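Local structure of RagA protein (6SLN) at residues 274-279 with 411-416; 511-516 with 580-585; 614-619 with 630-635. The protein probably works as a TonB-dependent transporter that imports substrate, most likely peptides, across the outer membrane of Porphyromonas gingivalis. One frame throughout, in Å; residues are numbered along the deposited sequence.

Contact 1. Residues 274-279 with 411-416; sequences DLYGNY and ADVYYM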
# COMPACT_ATOMS: atom_id res chain seq x y z
N ASP A 274 38.07 3.43 22.44
CA ASP A 274 37.02 3.36 23.44
C ASP A 274 35.66 3.11 22.80
O ASP A 274 34.86 2.32 23.31
CB ASP A 274 37.01 4.62 24.29
CG ASP A 274 35.92 4.59 25.35
OD1 ASP A 274 34.90 5.28 25.17
OD2 ASP A 274 36.08 3.86 26.35
N LEU A 275 35.39 3.75 21.67
CA LEU A 275 34.11 3.52 21.00
C LEU A 275 34.01 2.10 20.47
O LEU A 275 33.04 1.39 20.77
CB LEU A 275 33.91 4.52 19.86
CG LEU A 275 32.54 4.34 19.23
CD1 LEU A 275 31.51 4.53 20.33
CD2 LEU A 275 32.33 5.32 18.08
N TYR A 276 35.01 1.66 19.68
CA TYR A 276 34.95 0.30 19.16
C TYR A 276 34.86 -0.72 20.28
O TYR A 276 34.24 -1.78 20.11
CB TYR A 276 36.16 -0.00 18.28
CG TYR A 276 36.03 0.50 16.86
CD1 TYR A 276 35.48 1.74 16.61
CD2 TYR A 276 36.47 -0.26 15.78
CE1 TYR A 276 35.38 2.25 15.31
CE2 TYR A 276 36.36 0.21 14.48
CZ TYR A 276 35.81 1.48 14.26
OH TYR A 276 35.70 2.00 12.99
N GLY A 277 35.44 -0.40 21.45
CA GLY A 277 35.38 -1.27 22.61
C GLY A 277 33.98 -1.51 23.13
O GLY A 277 33.80 -2.37 24.00
N ASN A 278 33.00 -0.79 22.62
CA ASN A 278 31.62 -0.93 23.04
C ASN A 278 30.82 -1.80 22.08
O ASN A 278 29.59 -1.76 22.11
CB ASN A 278 30.97 0.45 23.17
CG ASN A 278 31.48 1.24 24.36
OD1 ASN A 278 31.64 0.70 25.46
ND2 ASN A 278 31.77 2.51 24.14
N TYR A 279 31.48 -2.55 21.21
CA TYR A 279 30.79 -3.41 20.26
C TYR A 279 31.50 -4.74 20.21
O TYR A 279 32.71 -4.80 19.94
CB TYR A 279 30.70 -2.78 18.87
CG TYR A 279 29.98 -1.44 18.91
CD1 TYR A 279 30.66 -0.28 19.26
CD2 TYR A 279 28.61 -1.33 18.63
CE1 TYR A 279 30.04 0.93 19.33
CE2 TYR A 279 27.96 -0.09 18.69
CZ TYR A 279 28.69 1.03 19.05
OH TYR A 279 28.13 2.28 19.13
N ALA A 411 36.00 -1.68 5.61
CA ALA A 411 35.41 -2.18 6.85
C ALA A 411 33.89 -1.98 6.80
O ALA A 411 33.33 -1.42 5.86
CB ALA A 411 36.02 -1.47 8.05
N ASP A 412 33.19 -2.44 7.84
CA ASP A 412 31.77 -2.13 7.91
C ASP A 412 31.53 -0.68 8.29
O ASP A 412 30.44 -0.16 8.06
CB ASP A 412 31.06 -3.00 8.94
CG ASP A 412 30.87 -4.40 8.46
OD1 ASP A 412 30.90 -4.59 7.23
OD2 ASP A 412 30.69 -5.30 9.31
N VAL A 413 32.54 -0.03 8.84
CA VAL A 413 32.30 1.03 9.79
C VAL A 413 33.58 1.83 9.89
O VAL A 413 34.68 1.30 9.70
CB VAL A 413 31.87 0.41 11.14
CG1 VAL A 413 33.12 0.04 12.02
CG2 VAL A 413 30.80 1.22 11.86
N TYR A 414 33.46 3.12 10.18
CA TYR A 414 34.62 3.97 10.37
C TYR A 414 34.31 4.97 11.48
O TYR A 414 33.19 5.03 12.00
CB TYR A 414 35.04 4.66 9.06
CG TYR A 414 34.10 5.73 8.58
CD1 TYR A 414 34.31 7.06 8.90
CD2 TYR A 414 32.97 5.42 7.81
CE1 TYR A 414 33.47 8.03 8.47
CE2 TYR A 414 32.11 6.40 7.37
CZ TYR A 414 32.36 7.72 7.72
OH TYR A 414 31.51 8.74 7.30
N TYR A 415 35.32 5.76 11.84
CA TYR A 415 35.30 6.56 13.05
C TYR A 415 35.65 8.02 12.78
O TYR A 415 36.50 8.33 11.93
CB TYR A 415 36.27 6.02 14.08
CG TYR A 415 36.36 6.89 15.31
CD1 TYR A 415 35.31 6.95 16.19
CD2 TYR A 415 37.50 7.66 15.57
CE1 TYR A 415 35.38 7.74 17.32
CE2 TYR A 415 37.58 8.44 16.70
CZ TYR A 415 36.51 8.47 17.56
OH TYR A 415 36.55 9.23 18.69
N MET A 416 35.02 8.91 13.55
CA MET A 416 35.31 10.33 13.51
C MET A 416 35.23 10.85 14.94
O MET A 416 34.26 10.53 15.64
CB MET A 416 34.31 11.06 12.62
CG MET A 416 34.86 11.39 11.27
SD MET A 416 33.63 12.21 10.25
CE MET A 416 32.72 10.86 9.59

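Contact 2. Residues 511-516 with 580-585; sequences IDEKHD and FDKWMY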
# COMPACT_ATOMS: atom_id res chain seq x y z
N ILE A 511 -4.35 20.50 -58.29
CA ILE A 511 -5.35 21.28 -59.00
C ILE A 511 -4.82 21.89 -60.30
O ILE A 511 -5.61 22.53 -61.01
CB ILE A 511 -5.97 22.35 -58.06
CG1 ILE A 511 -7.40 22.66 -58.51
CG2 ILE A 511 -5.11 23.59 -57.99
CD1 ILE A 511 -8.28 21.44 -58.65
N ASP A 512 -3.55 21.68 -60.66
CA ASP A 512 -3.08 22.34 -61.88
C ASP A 512 -1.96 21.69 -62.69
O ASP A 512 -1.76 22.08 -63.85
CB ASP A 512 -2.64 23.76 -61.56
CG ASP A 512 -3.77 24.76 -61.66
OD1 ASP A 512 -3.98 25.29 -62.77
OD2 ASP A 512 -4.43 25.02 -60.63
N GLU A 513 -1.23 20.72 -62.12
CA GLU A 513 0.12 20.32 -62.54
C GLU A 513 1.10 21.27 -61.87
O GLU A 513 2.15 20.85 -61.38
CB GLU A 513 0.33 20.33 -64.06
CG GLU A 513 1.32 19.30 -64.64
CD GLU A 513 2.79 19.69 -64.56
OE1 GLU A 513 3.11 20.77 -64.01
OE2 GLU A 513 3.64 18.91 -65.08
N LYS A 514 0.74 22.55 -61.82
CA LYS A 514 1.58 23.57 -61.21
C LYS A 514 1.05 24.03 -59.86
O LYS A 514 1.54 25.04 -59.33
CB LYS A 514 1.70 24.74 -62.17
CG LYS A 514 2.35 24.41 -63.50
CD LYS A 514 2.59 25.67 -64.30
CE LYS A 514 3.93 26.28 -64.00
NZ LYS A 514 4.28 27.43 -64.88
N HIS A 515 0.07 23.34 -59.28
CA HIS A 515 -0.51 23.76 -58.00
C HIS A 515 -0.91 22.52 -57.22
O HIS A 515 -1.86 21.82 -57.61
CB HIS A 515 -1.71 24.67 -58.21
CG HIS A 515 -1.38 26.01 -58.81
ND1 HIS A 515 -1.02 27.10 -58.04
CD2 HIS A 515 -1.38 26.44 -60.09
CE1 HIS A 515 -0.81 28.14 -58.83
NE2 HIS A 515 -1.02 27.76 -60.08
N ASP A 516 -0.20 22.24 -56.13
CA ASP A 516 -0.55 21.15 -55.22
C ASP A 516 -0.98 21.75 -53.89
O ASP A 516 -0.26 22.56 -53.31
CB ASP A 516 0.63 20.20 -55.01
CG ASP A 516 1.03 19.47 -56.27
OD1 ASP A 516 2.16 19.72 -56.77
OD2 ASP A 516 0.22 18.66 -56.76
N PHE A 580 3.16 25.94 -55.46
CA PHE A 580 3.09 26.43 -56.84
C PHE A 580 4.36 26.09 -57.60
O PHE A 580 5.48 26.27 -57.11
CB PHE A 580 2.88 27.95 -56.87
CG PHE A 580 3.08 28.55 -58.24
CD1 PHE A 580 2.40 28.06 -59.34
CD2 PHE A 580 3.97 29.59 -58.43
CE1 PHE A 580 2.59 28.59 -60.60
CE2 PHE A 580 4.16 30.13 -59.69
CZ PHE A 580 3.47 29.63 -60.78
N ASP A 581 4.18 25.62 -58.84
CA ASP A 581 5.25 25.03 -59.62
C ASP A 581 5.90 24.00 -58.71
O ASP A 581 5.17 23.22 -58.06
CB ASP A 581 6.18 26.11 -60.13
CG ASP A 581 6.60 25.91 -61.58
OD1 ASP A 581 6.47 26.86 -62.38
OD2 ASP A 581 7.06 24.80 -61.90
N LYS A 582 7.22 23.96 -58.60
CA LYS A 582 7.86 23.16 -57.57
C LYS A 582 9.03 23.93 -56.96
O LYS A 582 10.11 23.38 -56.72
CB LYS A 582 8.30 21.80 -58.11
CG LYS A 582 7.46 21.23 -59.26
CD LYS A 582 6.25 20.42 -58.76
CE LYS A 582 5.70 19.49 -59.84
NZ LYS A 582 4.57 20.10 -60.60
N TRP A 583 8.83 25.22 -56.69
CA TRP A 583 9.82 26.03 -55.99
C TRP A 583 9.26 26.87 -54.85
O TRP A 583 10.00 27.12 -53.90
CB TRP A 583 10.55 26.95 -56.97
CG TRP A 583 9.97 28.35 -57.08
CD1 TRP A 583 10.23 29.42 -56.26
CD2 TRP A 583 9.09 28.83 -58.09
NE1 TRP A 583 9.54 30.53 -56.70
CE2 TRP A 583 8.84 30.19 -57.82
CE3 TRP A 583 8.49 28.24 -59.20
CZ2 TRP A 583 7.99 30.96 -58.62
CZ3 TRP A 583 7.65 29.00 -59.99
CH2 TRP A 583 7.40 30.35 -59.70
N MET A 584 8.01 27.33 -54.91
CA MET A 584 7.42 28.16 -53.86
C MET A 584 6.41 27.34 -53.07
O MET A 584 5.38 26.93 -53.61
CB MET A 584 6.76 29.40 -54.44
CG MET A 584 6.15 30.32 -53.40
SD MET A 584 5.32 31.69 -54.20
CE MET A 584 3.62 31.35 -53.78
N TYR A 585 6.69 27.13 -51.78
CA TYR A 585 5.80 26.38 -50.89
C TYR A 585 5.39 27.27 -49.72
O TYR A 585 6.20 28.03 -49.19
CB TYR A 585 6.49 25.10 -50.37
CG TYR A 585 6.91 24.14 -51.46
CD1 TYR A 585 6.03 23.18 -51.94
CD2 TYR A 585 8.18 24.19 -52.00
CE1 TYR A 585 6.41 22.30 -52.95
CE2 TYR A 585 8.58 23.32 -53.00
CZ TYR A 585 7.69 22.37 -53.47
OH TYR A 585 8.07 21.50 -54.47

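Contact 3. Residues 614-619 with 630-635; sequences FDIYNK and LRLKMS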
# COMPACT_ATOMS: atom_id res chain seq x y z
N PHE A 614 11.22 28.73 -50.19
CA PHE A 614 11.43 29.20 -51.56
C PHE A 614 12.69 28.54 -52.11
O PHE A 614 13.78 28.73 -51.56
CB PHE A 614 11.56 30.72 -51.60
CG PHE A 614 10.51 31.42 -50.80
CD1 PHE A 614 9.30 31.79 -51.38
CD2 PHE A 614 10.72 31.72 -49.46
CE1 PHE A 614 8.33 32.43 -50.65
CE2 PHE A 614 9.75 32.36 -48.72
CZ PHE A 614 8.56 32.72 -49.31
N ASP A 615 12.54 27.80 -53.20
CA ASP A 615 13.64 26.99 -53.72
C ASP A 615 14.45 27.81 -54.72
O ASP A 615 14.12 27.86 -55.91
CB ASP A 615 13.12 25.71 -54.35
CG ASP A 615 14.19 24.65 -54.44
OD1 ASP A 615 15.30 24.97 -54.94
OD2 ASP A 615 13.94 23.51 -53.99
N ILE A 616 15.54 28.41 -54.25
CA ILE A 616 16.27 29.35 -55.09
C ILE A 616 17.09 28.62 -56.15
O ILE A 616 17.28 29.16 -57.25
CB ILE A 616 17.13 30.25 -54.19
CG1 ILE A 616 16.21 31.20 -53.41
CG2 ILE A 616 18.15 31.03 -54.99
CD1 ILE A 616 16.85 31.81 -52.18
N TYR A 617 17.55 27.40 -55.88
CA TYR A 617 18.40 26.72 -56.86
C TYR A 617 17.60 26.27 -58.08
O TYR A 617 18.06 26.46 -59.22
CB TYR A 617 19.11 25.52 -56.24
CG TYR A 617 19.96 24.74 -57.23
CD1 TYR A 617 21.16 25.25 -57.71
CD2 TYR A 617 19.55 23.49 -57.69
CE1 TYR A 617 21.95 24.54 -58.61
CE2 TYR A 617 20.33 22.77 -58.59
CZ TYR A 617 21.53 23.30 -59.04
OH TYR A 617 22.30 22.58 -59.93
N ASN A 618 16.44 25.66 -57.87
CA ASN A 618 15.65 25.16 -59.00
C ASN A 618 15.03 26.30 -59.80
O ASN A 618 14.90 26.20 -61.02
CB ASN A 618 14.56 24.21 -58.52
CG ASN A 618 15.11 23.04 -57.74
OD1 ASN A 618 14.75 22.82 -56.59
ND2 ASN A 618 16.02 22.29 -58.35
N LYS A 619 14.66 27.38 -59.12
CA LYS A 619 13.95 28.47 -59.78
C LYS A 619 14.91 29.27 -60.65
O LYS A 619 14.73 29.35 -61.87
CB LYS A 619 13.26 29.33 -58.72
CG LYS A 619 12.22 30.32 -59.22
CD LYS A 619 11.56 29.91 -60.50
CE LYS A 619 10.64 31.02 -60.98
NZ LYS A 619 9.63 30.67 -62.01
N LEU A 630 20.09 24.96 -53.08
CA LEU A 630 19.93 26.13 -52.21
C LEU A 630 18.45 26.28 -51.91
O LEU A 630 17.62 26.22 -52.82
CB LEU A 630 20.48 27.40 -52.88
CG LEU A 630 21.11 28.41 -51.92
CD1 LEU A 630 21.95 29.39 -52.70
CD2 LEU A 630 20.05 29.15 -51.13
N ARG A 631 18.12 26.44 -50.63
CA ARG A 631 16.75 26.69 -50.21
C ARG A 631 16.72 27.79 -49.16
O ARG A 631 17.63 27.93 -48.34
CB ARG A 631 16.09 25.42 -49.66
CG ARG A 631 15.87 24.33 -50.70
CD ARG A 631 15.13 23.15 -50.11
NE ARG A 631 15.76 22.64 -48.89
CZ ARG A 631 16.66 21.67 -48.87
NH1 ARG A 631 17.05 21.09 -50.00
NH2 ARG A 631 17.19 21.28 -47.71
N LEU A 632 15.66 28.59 -49.23
CA LEU A 632 15.40 29.69 -48.32
C LEU A 632 14.06 29.41 -47.64
O LEU A 632 13.10 29.00 -48.30
CB LEU A 632 15.40 31.02 -49.09
CG LEU A 632 15.23 32.42 -48.49
CD1 LEU A 632 13.80 32.64 -48.05
CD2 LEU A 632 16.18 32.64 -47.35
N LYS A 633 14.01 29.59 -46.32
CA LYS A 633 12.82 29.22 -45.57
C LYS A 633 12.62 30.17 -44.41
O LYS A 633 13.58 30.51 -43.71
CB LYS A 633 12.91 27.77 -45.05
CG LYS A 633 14.32 27.32 -44.67
CD LYS A 633 14.48 25.80 -44.68
CE LYS A 633 13.88 25.14 -43.44
NZ LYS A 633 14.69 25.33 -42.19
N MET A 634 11.39 30.62 -44.21
CA MET A 634 11.07 31.36 -43.00
C MET A 634 9.70 30.96 -42.46
O MET A 634 8.81 30.58 -43.22
CB MET A 634 11.12 32.86 -43.21
CG MET A 634 10.12 33.38 -44.19
SD MET A 634 10.71 34.97 -44.78
CE MET A 634 12.07 34.47 -45.82
N SER A 635 9.57 31.06 -41.14
CA SER A 635 8.37 30.69 -40.42
C SER A 635 8.02 31.79 -39.43
O SER A 635 8.89 32.50 -38.91
CB SER A 635 8.58 29.38 -39.65
OG SER A 635 8.95 29.63 -38.29

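Contact 1. Residues 274-279 with 411-416
Van der Waals packing alone joins the tail of helix 261-276 to the chain around strand 413-414; no hydrogen bond links the two segments. Y276 CG stands anti to the carbonyl carbon (chi1 -82°), which sends the hydroxyl end across to the other segment. There the ring meets V413 tip to tip, with Y276 CZ 3.8 Å from V413 CG1. The same hydroxyl end reaches the backbone, Y276 OH lying 3.5 Å from Y414 CA. Farther back, Y276 CE1 is 4.1 Å from Y415 CB, so the phenol leans on the segment at three successive residues.

A second apolar touch pairs L275 with Y415. One methyl, L275 CD2, comes up to the ring edge near its plane, 3.9 Å from Y415 CD1.

Helix 261-276 belongs to the connection between barrel strands 218-230 and 309-322, strand 413-414 to that between 363-377 and 435-450, so two long loops meet here, probably on the extracellular side as in related TonB-dependent receptors. The five touching residues are buried, and L282 of helix 280-283 packs on both Y276 and V413. Strand 413-414 pairs antiparallel with strand 423-424, and Y414, turned away from the helix, meets W301 edge-to-face.

Contact 2. Residues 511-516 with 580-585
One backbone hydrogen bond ties these neighbouring turns together: D581 N donates to K514 O over 2.7 Å, with an N-H...O angle of 148°. The donor stands above the carbonyl plane, 38° out of it, rather than on a lone pair. K514 O also receives a CA-H...O contact from F580 CA at 3.2 Å, so two successive residues gather on a single carbonyl oxygen. Next to it, H515 and F580 form an antiparallel non-hydrogen-bonded pair.

The side chains of that pair run abreast in the same direction. Their rings are nearly parallel, with planes at 27°, but offset so far that little of one ring covers the other; F580 CD1 sits over one face of the imidazole, 3.3 Å from H515 CE1. On the phenyl ring, D581 CB rests over the centre of one face, while K514 O lies at the edge.

Ionic contacts occupy the solvent side. K514 and D581 run side by side, with K514 NZ 3.4 Å from D581 OD1 in a salt bridge. K582, bent at chi2 and chi4, crosses E513 at about a right angle, and its bridge from K582 NZ to E513 OE1 is long at 3.8 Å. D516 OD2 is hydrogen-bonded to S510 OG, while D516 OD1 stays 4.5 Å from K582 NZ, too far for a salt bridge.

Segment 511-516 joins strands 487-510 and 515-540, and segment 580-585 joins 561-580 and 584-595. Short, adjacent hairpin turns of this kind are a hallmark of the periplasmic rim of TonB-dependent receptor barrels.

Contact 3. Residues 614-619 with 630-635
L632 stands at the apolar centre, gripped from two directions. Its CG is anti to the backbone N (chi1 -177°), which lays the side chain abreast of F614, the two extending in the same direction; L632 CD1 is 3.5 Å from F614 CD2. From the helix start I616 crosses obliquely, and its terminal methyl, I616 CD1, comes within 3.5 Å of L632 CB. That methyl also looks toward L630, with I616 CD1 and L630 CD2 4.3 Å apart. Within the helix, Y617 touches with the root of its side chain, Y617 CB being 4.1 Å from L630 CB, whereas its ring turns off from the strand.

Beneath this layer the backbones pair. F614 and L632 form an antiparallel hydrogen-bonded pair: F614 N donates to L632 O at 2.7 Å, nearly along the C=O axis, and L632 N returns a bond to F614 O at 3.0 Å. Three residues past F614, in the first turn of the helix, Y617 N donates to L630 O at 3.3 Å, but from above the carbonyl plane.

D615 marks the polar edge. It is the N-cap of helix 616-621, D615 OD1 accepting from N618 N at 3.2 Å with an almost straight N-H...O angle of 172°. Its other oxygen borders the aliphatic part of R631, whose guanidinium forms a salt bridge with D629 instead.

Chemically, then, strand pairing gives way to a capped helix whose first turn still sends Y617 N to L630 O, and the helix N-terminus would probably stabilise the negative charge of D615.

How the contacts relate
Contacts 2 and 3 are neighbours on the same barrel rim, their centres 14 Å apart. They meet through W583, whose O atom lies 2.7 Å from D615 N in a probable hydrogen bond and whose ring forms a cation-pi pair with K619; M584 also packs on F614. Together they follow consecutive strands round one end of the barrel. Contact 1 lies on the opposite side of the chain's centre, its centre 83 Å from that of contact 2 and 75 Å from that of contact 3. The phospholipid site includes F501, N503, H523, Y525 and L570, which belong to strands leading into or out of contact 2.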